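Local atomic coordinates of Phosphoglucosamine/phosphogalactosamine mutase (Sulfolobus tokodaii, PDB entry 2F7L), a protein that interconverts the 6-phosphates and 1-phosphates of glucosamine and galactosamine, a magnesium-dependent step in the synthesis of UDP-N-acetylglucosamine and UDP-N-acetylgalactosamine. Residues E67-Y81 and V145-G158. Sequence-based numbering, arbitrary orientation.
Sequences EVYDGGMAPTPALQY and VKREDRVISTYVNG
Ala78 CB sits over the centre of one face of the Tyr155 ring, 3.6 Å from its centroid, in a CH-pi contact; Tyr81 CB comes to the ring's edge, and Pro77 CB lies 3.3 Å from Tyr155 OH. Lys146 CB lies over one face of the Tyr69 ring, a second CH-pi contact, with the Arg147 carbonyl oxygen at the edge. With CG anti to the backbone N (chi1 180°), the Tyr155 ring lies against the first turn of helix 76-81, whose axis helix 151-158 crosses at 96°. Replacing this ring with an alanine would probably leave Ala78 facing a gap and Asp341 without its weak hydrogen bond to the phenol. Pro77 is also close to Asp245, a probable magnesium ligand. Strand 146-147 is the parallel edge strand of the mixed sheet of the alpha/beta/alpha domain I, the first of three such domains in phosphohexose mutases. This strand and the Glu148 that follows it pair with strand 67-73 through Lys146 N to Val68 O (2.9 Å), Asp70 N to Lys146 O (2.9 Å) and Glu148 N to Asp70 O (2.8 Å). The Lys146 chain bends at its end, bringing NZ 3.1 Å from Glu67 OE1 in a salt bridge whose hydrogen bond is weak; Glu67 OE2 pairs with Lys39. At the loop before helix 76-81, Val151 CG2 and Ile152 CD1 both pack on Ala74 CB, the latter at 3.6 Å.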
ATOM      1  N   GLU A  67      26.540   4.845  -8.400  1.00 32.24           N
ATOM      2  CA  GLU A  67      27.006   5.751  -7.348  1.00 32.90           C
ATOM      3  C   GLU A  67      25.977   5.537  -6.243  1.00 31.83           C
ATOM      4  O   GLU A  67      24.863   6.046  -6.334  1.00 33.13           O
ATOM      5  CB  GLU A  67      26.984   7.217  -7.823  1.00 34.91           C
ATOM      6  CG  GLU A  67      27.935   8.129  -7.011  1.00 38.87           C
ATOM      7  CD  GLU A  67      27.493   9.601  -6.925  1.00 40.53           C
ATOM      8  OE1 GLU A  67      28.034  10.330  -6.065  1.00 40.36           O
ATOM      9  OE2 GLU A  67      26.617  10.037  -7.709  1.00 42.43           O
ATOM     10  N   VAL A  68      26.343   4.788  -5.211  1.00 29.73           N
ATOM     11  CA  VAL A  68      25.422   4.448  -4.130  1.00 28.75           C
ATOM     12  C   VAL A  68      25.198   5.396  -2.943  1.00 28.59           C
ATOM     13  O   VAL A  68      26.140   5.909  -2.363  1.00 28.47           O
ATOM     14  CB  VAL A  68      25.816   3.084  -3.531  1.00 28.20           C
ATOM     15  CG1 VAL A  68      24.815   2.676  -2.471  1.00 28.05           C
ATOM     16  CG2 VAL A  68      25.905   2.040  -4.622  1.00 28.17           C
ATOM     17  N   TYR A  69      23.935   5.584  -2.567  1.00 28.60           N
ATOM     18  CA  TYR A  69      23.573   6.401  -1.406  1.00 28.31           C
ATOM     19  C   TYR A  69      22.746   5.611  -0.382  1.00 28.29           C
ATOM     20  O   TYR A  69      21.782   4.924  -0.719  1.00 27.03           O
ATOM     21  CB  TYR A  69      22.768   7.622  -1.810  1.00 28.66           C
ATOM     22  CG  TYR A  69      23.580   8.655  -2.514  1.00 29.20           C
ATOM     23  CD1 TYR A  69      23.999   8.447  -3.826  1.00 28.72           C
ATOM     24  CD2 TYR A  69      23.949   9.838  -1.870  1.00 28.14           C
ATOM     25  CE1 TYR A  69      24.759   9.380  -4.479  1.00 28.61           C
ATOM     26  CE2 TYR A  69      24.713  10.784  -2.519  1.00 27.83           C
ATOM     27  CZ  TYR A  69      25.115  10.551  -3.827  1.00 28.53           C
ATOM     28  OH  TYR A  69      25.850  11.487  -4.519  1.00 28.29           O
ATOM     29  N   ASP A  70      23.120   5.763   0.878  1.00 28.73           N
ATOM     30  CA  ASP A  70      22.470   5.090   1.993  1.00 29.00           C
ATOM     31  C   ASP A  70      21.509   6.021   2.759  1.00 28.59           C
ATOM     32  O   ASP A  70      21.932   7.002   3.380  1.00 28.26           O
ATOM     33  CB  ASP A  70      23.544   4.599   2.951  1.00 30.47           C
ATOM     34  CG  ASP A  70      23.096   3.415   3.770  1.00 32.28           C
ATOM     35  OD1 ASP A  70      22.035   3.491   4.431  1.00 32.34           O
ATOM     36  OD2 ASP A  70      23.831   2.404   3.759  1.00 34.21           O
ATOM     37  N   GLY A  71      20.224   5.695   2.737  1.00 27.68           N
ATOM     38  CA  GLY A  71      19.250   6.504   3.432  1.00 26.42           C
ATOM     39  C   GLY A  71      18.758   5.879   4.720  1.00 25.76           C
ATOM     40  O   GLY A  71      17.801   6.368   5.299  1.00 27.31           O
ATOM     41  N   GLY A  72      19.403   4.817   5.189  1.00 24.97           N
ATOM     42  CA  GLY A  72      18.969   4.170   6.422  1.00 24.94           C
ATOM     43  C   GLY A  72      17.538   3.637   6.453  1.00 25.85           C
ATOM     44  O   GLY A  72      16.956   3.307   5.414  1.00 26.26           O
ATOM     45  N   MET A  73      16.963   3.544   7.651  1.00 26.41           N
ATOM     46  CA  MET A  73      15.596   3.050   7.823  1.00 27.35           C
ATOM     47  C   MET A  73      14.506   4.104   7.622  1.00 26.84           C
ATOM     48  O   MET A  73      14.571   5.187   8.203  1.00 26.80           O
ATOM     49  CB  MET A  73      15.411   2.454   9.212  1.00 28.16           C
ATOM     50  CG  MET A  73      16.201   1.219   9.479  1.00 31.56           C
ATOM     51  SD  MET A  73      15.712   0.530  11.079  1.00 35.36           S
ATOM     52  CE  MET A  73      16.970   1.403  12.134  1.00 33.08           C
ATOM     53  N   ALA A  74      13.488   3.782   6.828  1.00 25.56           N
ATOM     54  CA  ALA A  74      12.422   4.744   6.622  1.00 25.12           C
ATOM     55  C   ALA A  74      11.212   4.136   5.963  1.00 24.12           C
ATOM     56  O   ALA A  74      11.281   3.043   5.431  1.00 25.81           O
ATOM     57  CB  ALA A  74      12.934   5.900   5.764  1.00 24.60           C
ATOM     58  N   PRO A  75      10.063   4.808   6.054  1.00 23.04           N
ATOM     59  CA  PRO A  75       8.881   4.257   5.394  1.00 22.63           C
ATOM     60  C   PRO A  75       9.211   4.253   3.884  1.00 22.76           C
ATOM     61  O   PRO A  75      10.030   5.067   3.417  1.00 21.43           O
ATOM     62  CB  PRO A  75       7.797   5.279   5.746  1.00 20.98           C
ATOM     63  CG  PRO A  75       8.159   5.672   7.097  1.00 20.94           C
ATOM     64  CD  PRO A  75       9.670   5.817   7.056  1.00 22.08           C
ATOM     65  N   THR A  76       8.597   3.343   3.126  1.00 23.24           N
ATOM     66  CA  THR A  76       8.846   3.292   1.679  1.00 23.64           C
ATOM     67  C   THR A  76       8.382   4.586   1.002  1.00 23.93           C
ATOM     68  O   THR A  76       9.093   5.120   0.153  1.00 23.47           O
ATOM     69  CB  THR A  76       8.183   2.048   1.030  1.00 23.37           C
ATOM     70  OG1 THR A  76       8.817   0.872   1.542  1.00 23.75           O
ATOM     71  CG2 THR A  76       8.346   2.061  -0.472  1.00 21.96           C
ATOM     72  N   PRO A  77       7.196   5.106   1.376  1.00 24.48           N
ATOM     73  CA  PRO A  77       6.716   6.354   0.772  1.00 25.33           C
ATOM     74  C   PRO A  77       7.806   7.432   0.970  1.00 26.13           C
ATOM     75  O   PRO A  77       8.012   8.290   0.094  1.00 26.79           O
ATOM     76  CB  PRO A  77       5.469   6.704   1.594  1.00 24.51           C
ATOM     77  CG  PRO A  77       5.054   5.453   2.228  1.00 24.55           C
ATOM     78  CD  PRO A  77       6.330   4.702   2.498  1.00 25.01           C
ATOM     79  N   ALA A  78       8.470   7.388   2.130  1.00 25.16           N
ATOM     80  CA  ALA A  78       9.540   8.324   2.466  1.00 26.64           C
ATOM     81  C   ALA A  78      10.757   8.180   1.543  1.00 28.08           C
ATOM     82  O   ALA A  78      11.263   9.172   1.007  1.00 29.33           O
ATOM     83  CB  ALA A  78       9.973   8.122   3.905  1.00 25.96           C
ATOM     84  N   LEU A  79      11.238   6.945   1.381  1.00 28.33           N
ATOM     85  CA  LEU A  79      12.376   6.665   0.514  1.00 27.04           C
ATOM     86  C   LEU A  79      11.989   7.078  -0.906  1.00 27.01           C
ATOM     87  O   LEU A  79      12.728   7.762  -1.595  1.00 27.27           O
ATOM     88  CB  LEU A  79      12.695   5.169   0.532  1.00 26.89           C
ATOM     89  CG  LEU A  79      13.767   4.512   1.409  1.00 25.70           C
ATOM     90  CD1 LEU A  79      14.544   5.564   2.134  1.00 24.37           C
ATOM     91  CD2 LEU A  79      13.122   3.512   2.376  1.00 25.06           C
ATOM     92  N   GLN A  80      10.820   6.644  -1.342  1.00 26.65           N
ATOM     93  CA  GLN A  80      10.353   6.972  -2.671  1.00 27.60           C
ATOM     94  C   GLN A  80      10.271   8.474  -2.856  1.00 27.81           C
ATOM     95  O   GLN A  80      10.699   9.014  -3.884  1.00 27.42           O
ATOM     96  CB  GLN A  80       8.981   6.352  -2.908  1.00 29.02           C
ATOM     97  CG  GLN A  80       9.001   4.852  -2.949  1.00 30.90           C
ATOM     98  CD  GLN A  80       7.616   4.275  -2.977  1.00 32.52           C
ATOM     99  OE1 GLN A  80       6.823   4.490  -2.049  1.00 35.47           O
ATOM    100  NE2 GLN A  80       7.303   3.539  -4.040  1.00 32.28           N
ATOM    101  N   TYR A  81       9.705   9.147  -1.860  1.00 27.92           N
ATOM    102  CA  TYR A  81       9.568  10.589  -1.916  1.00 27.72           C
ATOM    103  C   TYR A  81      10.958  11.225  -2.087  1.00 27.83           C
ATOM    104  O   TYR A  81      11.132  12.234  -2.793  1.00 26.77           O
ATOM    105  CB  TYR A  81       8.896  11.110  -0.642  1.00 27.33           C
ATOM    106  CG  TYR A  81       8.601  12.582  -0.746  1.00 27.39           C
ATOM    107  CD1 TYR A  81       7.616  13.051  -1.622  1.00 26.05           C
ATOM    108  CD2 TYR A  81       9.373  13.519  -0.035  1.00 27.52           C
ATOM    109  CE1 TYR A  81       7.414  14.402  -1.790  1.00 27.22           C
ATOM    110  CE2 TYR A  81       9.177  14.868  -0.189  1.00 26.57           C
ATOM    111  CZ  TYR A  81       8.195  15.309  -1.062  1.00 27.84           C
ATOM    112  OH  TYR A  81       7.944  16.656  -1.162  1.00 28.22           O
ATOM    113  N   VAL A 145      30.275   4.414  -0.702  1.00 29.26           N
ATOM    114  CA  VAL A 145      28.854   4.718  -0.682  1.00 27.77           C
ATOM    115  C   VAL A 145      28.713   5.957   0.198  1.00 26.74           C
ATOM    116  O   VAL A 145      29.347   6.070   1.240  1.00 25.38           O
ATOM    117  CB  VAL A 145      27.982   3.525  -0.139  1.00 27.04           C
ATOM    118  CG1 VAL A 145      28.783   2.256  -0.157  1.00 26.71           C
ATOM    119  CG2 VAL A 145      27.435   3.825   1.234  1.00 25.68           C
ATOM    120  N   LYS A 146      27.905   6.897  -0.260  1.00 26.51           N
ATOM    121  CA  LYS A 146      27.671   8.131   0.450  1.00 26.90           C
ATOM    122  C   LYS A 146      26.446   8.005   1.368  1.00 27.71           C
ATOM    123  O   LYS A 146      25.645   7.091   1.229  1.00 28.46           O
ATOM    124  CB  LYS A 146      27.468   9.256  -0.570  1.00 26.55           C
ATOM    125  CG  LYS A 146      28.693   9.542  -1.466  1.00 25.86           C
ATOM    126  CD  LYS A 146      28.356  10.546  -2.583  1.00 25.41           C
ATOM    127  CE  LYS A 146      29.583  11.018  -3.388  1.00 26.13           C
ATOM    128  NZ  LYS A 146      30.367   9.971  -4.116  1.00 25.56           N
ATOM    129  N   ARG A 147      26.323   8.907   2.332  1.00 28.47           N
ATOM    130  CA  ARG A 147      25.179   8.887   3.221  1.00 29.42           C
ATOM    131  C   ARG A 147      24.168   9.928   2.746  1.00 28.92           C
ATOM    132  O   ARG A 147      24.535  10.959   2.185  1.00 28.59           O
ATOM    133  CB  ARG A 147      25.603   9.188   4.665  1.00 31.57           C
ATOM    134  CG  ARG A 147      26.315   8.025   5.355  1.00 35.77           C
ATOM    135  CD  ARG A 147      27.334   8.487   6.416  1.00 38.77           C
ATOM    136  NE  ARG A 147      28.308   9.450   5.879  1.00 41.96           N
ATOM    137  CZ  ARG A 147      29.319   9.983   6.565  1.00 42.20           C
ATOM    138  NH1 ARG A 147      29.520   9.649   7.839  1.00 42.98           N
ATOM    139  NH2 ARG A 147      30.118  10.868   5.981  1.00 41.62           N
ATOM    140  N   GLU A 148      22.892   9.624   2.978  1.00 28.99           N
ATOM    141  CA  GLU A 148      21.757  10.475   2.634  1.00 28.11           C
ATOM    142  C   GLU A 148      20.909  10.715   3.894  1.00 27.74           C
ATOM    143  O   GLU A 148      20.098   9.855   4.297  1.00 28.47           O
ATOM    144  CB  GLU A 148      20.916   9.795   1.566  1.00 28.61           C
ATOM    145  CG  GLU A 148      19.627  10.515   1.291  1.00 30.33           C
ATOM    146  CD  GLU A 148      19.829  12.001   1.108  1.00 30.86           C
ATOM    147  OE1 GLU A 148      19.979  12.714   2.115  1.00 32.17           O
ATOM    148  OE2 GLU A 148      19.845  12.460  -0.045  1.00 31.64           O
ATOM    149  N   ASP A 149      21.085  11.886   4.514  1.00 26.71           N
ATOM    150  CA  ASP A 149      20.359  12.202   5.749  1.00 25.43           C
ATOM    151  C   ASP A 149      19.135  13.066   5.611  1.00 24.16           C
ATOM    152  O   ASP A 149      18.683  13.593   6.595  1.00 25.25           O
ATOM    153  CB  ASP A 149      21.276  12.891   6.765  1.00 25.14           C
ATOM    154  CG  ASP A 149      22.363  11.985   7.297  1.00 26.64           C
ATOM    155  OD1 ASP A 149      23.308  12.504   7.941  1.00 26.17           O
ATOM    156  OD2 ASP A 149      22.273  10.751   7.083  1.00 27.86           O
ATOM    157  N   ARG A 150      18.573  13.221   4.430  1.00 23.54           N
ATOM    158  CA  ARG A 150      17.410  14.091   4.312  1.00 23.97           C
ATOM    159  C   ARG A 150      16.086  13.395   4.133  1.00 24.90           C
ATOM    160  O   ARG A 150      15.053  14.053   4.179  1.00 25.74           O
ATOM    161  CB  ARG A 150      17.580  15.040   3.136  1.00 23.75           C
ATOM    162  CG  ARG A 150      18.837  15.853   3.194  1.00 24.19           C
ATOM    163  CD  ARG A 150      19.049  16.606   1.917  1.00 24.08           C
ATOM    164  NE  ARG A 150      19.389  15.753   0.786  1.00 24.58           N
ATOM    165  CZ  ARG A 150      19.530  16.229  -0.445  1.00 26.19           C
ATOM    166  NH1 ARG A 150      19.353  17.525  -0.645  1.00 27.40           N
ATOM    167  NH2 ARG A 150      19.822  15.441  -1.474  1.00 27.27           N
ATOM    168  N   VAL A 151      16.102  12.077   3.948  1.00 25.10           N
ATOM    169  CA  VAL A 151      14.871  11.339   3.694  1.00 25.79           C
ATOM    170  C   VAL A 151      13.690  11.525   4.680  1.00 26.91           C
ATOM    171  O   VAL A 151      12.616  11.964   4.262  1.00 27.15           O
ATOM    172  CB  VAL A 151      15.206   9.830   3.416  1.00 24.24           C
ATOM    173  CG1 VAL A 151      16.576   9.519   3.947  1.00 26.54           C
ATOM    174  CG2 VAL A 151      14.162   8.922   4.001  1.00 23.06           C
ATOM    175  N   ILE A 152      13.852  11.225   5.963  1.00 27.65           N
ATOM    176  CA  ILE A 152      12.730  11.424   6.881  1.00 28.56           C
ATOM    177  C   ILE A 152      12.368  12.923   6.938  1.00 30.17           C
ATOM    178  O   ILE A 152      11.232  13.311   6.635  1.00 31.00           O
ATOM    179  CB  ILE A 152      13.051  10.968   8.329  1.00 27.23           C
ATOM    180  CG1 ILE A 152      13.456   9.488   8.364  1.00 26.33           C
ATOM    181  CG2 ILE A 152      11.844  11.197   9.210  1.00 25.71           C
ATOM    182  CD1 ILE A 152      12.350   8.534   8.173  1.00 24.63           C
ATOM    183  N   SER A 153      13.330  13.760   7.322  1.00 30.81           N
ATOM    184  CA  SER A 153      13.069  15.195   7.417  1.00 31.71           C
ATOM    185  C   SER A 153      12.418  15.739   6.161  1.00 31.92           C
ATOM    186  O   SER A 153      11.445  16.486   6.266  1.00 33.25           O
ATOM    187  CB  SER A 153      14.350  16.000   7.697  1.00 32.41           C
ATOM    188  OG  SER A 153      15.053  16.335   6.501  1.00 34.41           O
ATOM    189  N   THR A 154      12.932  15.376   4.984  1.00 30.46           N
ATOM    190  CA  THR A 154      12.361  15.865   3.728  1.00 30.27           C
ATOM    191  C   THR A 154      10.916  15.389   3.572  1.00 30.97           C
ATOM    192  O   THR A 154      10.049  16.129   3.112  1.00 32.35           O
ATOM    193  CB  THR A 154      13.165  15.363   2.499  1.00 29.92           C
ATOM    194  OG1 THR A 154      14.528  15.764   2.624  1.00 30.82           O
ATOM    195  CG2 THR A 154      12.619  15.929   1.216  1.00 27.52           C
ATOM    196  N   TYR A 155      10.672  14.150   3.976  1.00 30.74           N
ATOM    197  CA  TYR A 155       9.363  13.520   3.881  1.00 30.24           C
ATOM    198  C   TYR A 155       8.324  14.228   4.733  1.00 30.89           C
ATOM    199  O   TYR A 155       7.276  14.638   4.232  1.00 30.67           O
ATOM    200  CB  TYR A 155       9.502  12.058   4.308  1.00 29.33           C
ATOM    201  CG  TYR A 155       8.256  11.207   4.287  1.00 27.75           C
ATOM    202  CD1 TYR A 155       7.599  10.917   3.096  1.00 28.27           C
ATOM    203  CD2 TYR A 155       7.785  10.621   5.463  1.00 27.43           C
ATOM    204  CE1 TYR A 155       6.499  10.050   3.073  1.00 28.16           C
ATOM    205  CE2 TYR A 155       6.704   9.765   5.467  1.00 27.12           C
ATOM    206  CZ  TYR A 155       6.057   9.470   4.268  1.00 28.73           C
ATOM    207  OH  TYR A 155       4.994   8.570   4.270  1.00 28.47           O
ATOM    208  N   VAL A 156       8.611  14.369   6.024  1.00 31.61           N
ATOM    209  CA  VAL A 156       7.671  15.018   6.927  1.00 32.42           C
ATOM    210  C   VAL A 156       7.247  16.396   6.447  1.00 33.58           C
ATOM    211  O   VAL A 156       6.051  16.683   6.348  1.00 33.72           O
ATOM    212  CB  VAL A 156       8.247  15.147   8.326  1.00 31.63           C
ATOM    213  CG1 VAL A 156       7.329  16.003   9.181  1.00 30.42           C
ATOM    214  CG2 VAL A 156       8.426  13.755   8.925  1.00 31.50           C
ATOM    215  N   ASN A 157       8.228  17.237   6.144  1.00 34.47           N
ATOM    216  CA  ASN A 157       7.961  18.584   5.671  1.00 35.69           C
ATOM    217  C   ASN A 157       7.110  18.540   4.420  1.00 35.81           C
ATOM    218  O   ASN A 157       6.179  19.330   4.252  1.00 35.52           O
ATOM    219  CB  ASN A 157       9.265  19.286   5.356  1.00 37.92           C
ATOM    220  CG  ASN A 157      10.210  19.311   6.543  1.00 40.46           C
ATOM    221  OD1 ASN A 157      11.433  19.254   6.364  1.00 42.58           O
ATOM    222  ND2 ASN A 157       9.657  19.414   7.763  1.00 39.97           N
ATOM    223  N   GLY A 158       7.448  17.617   3.531  1.00 35.62           N
ATOM    224  CA  GLY A 158       6.687  17.486   2.309  1.00 35.16           C
ATOM    225  C   GLY A 158       5.237  17.220   2.651  1.00 35.03           C
ATOM    226  O   GLY A 158       4.345  17.835   2.085  1.00 35.39           O
TER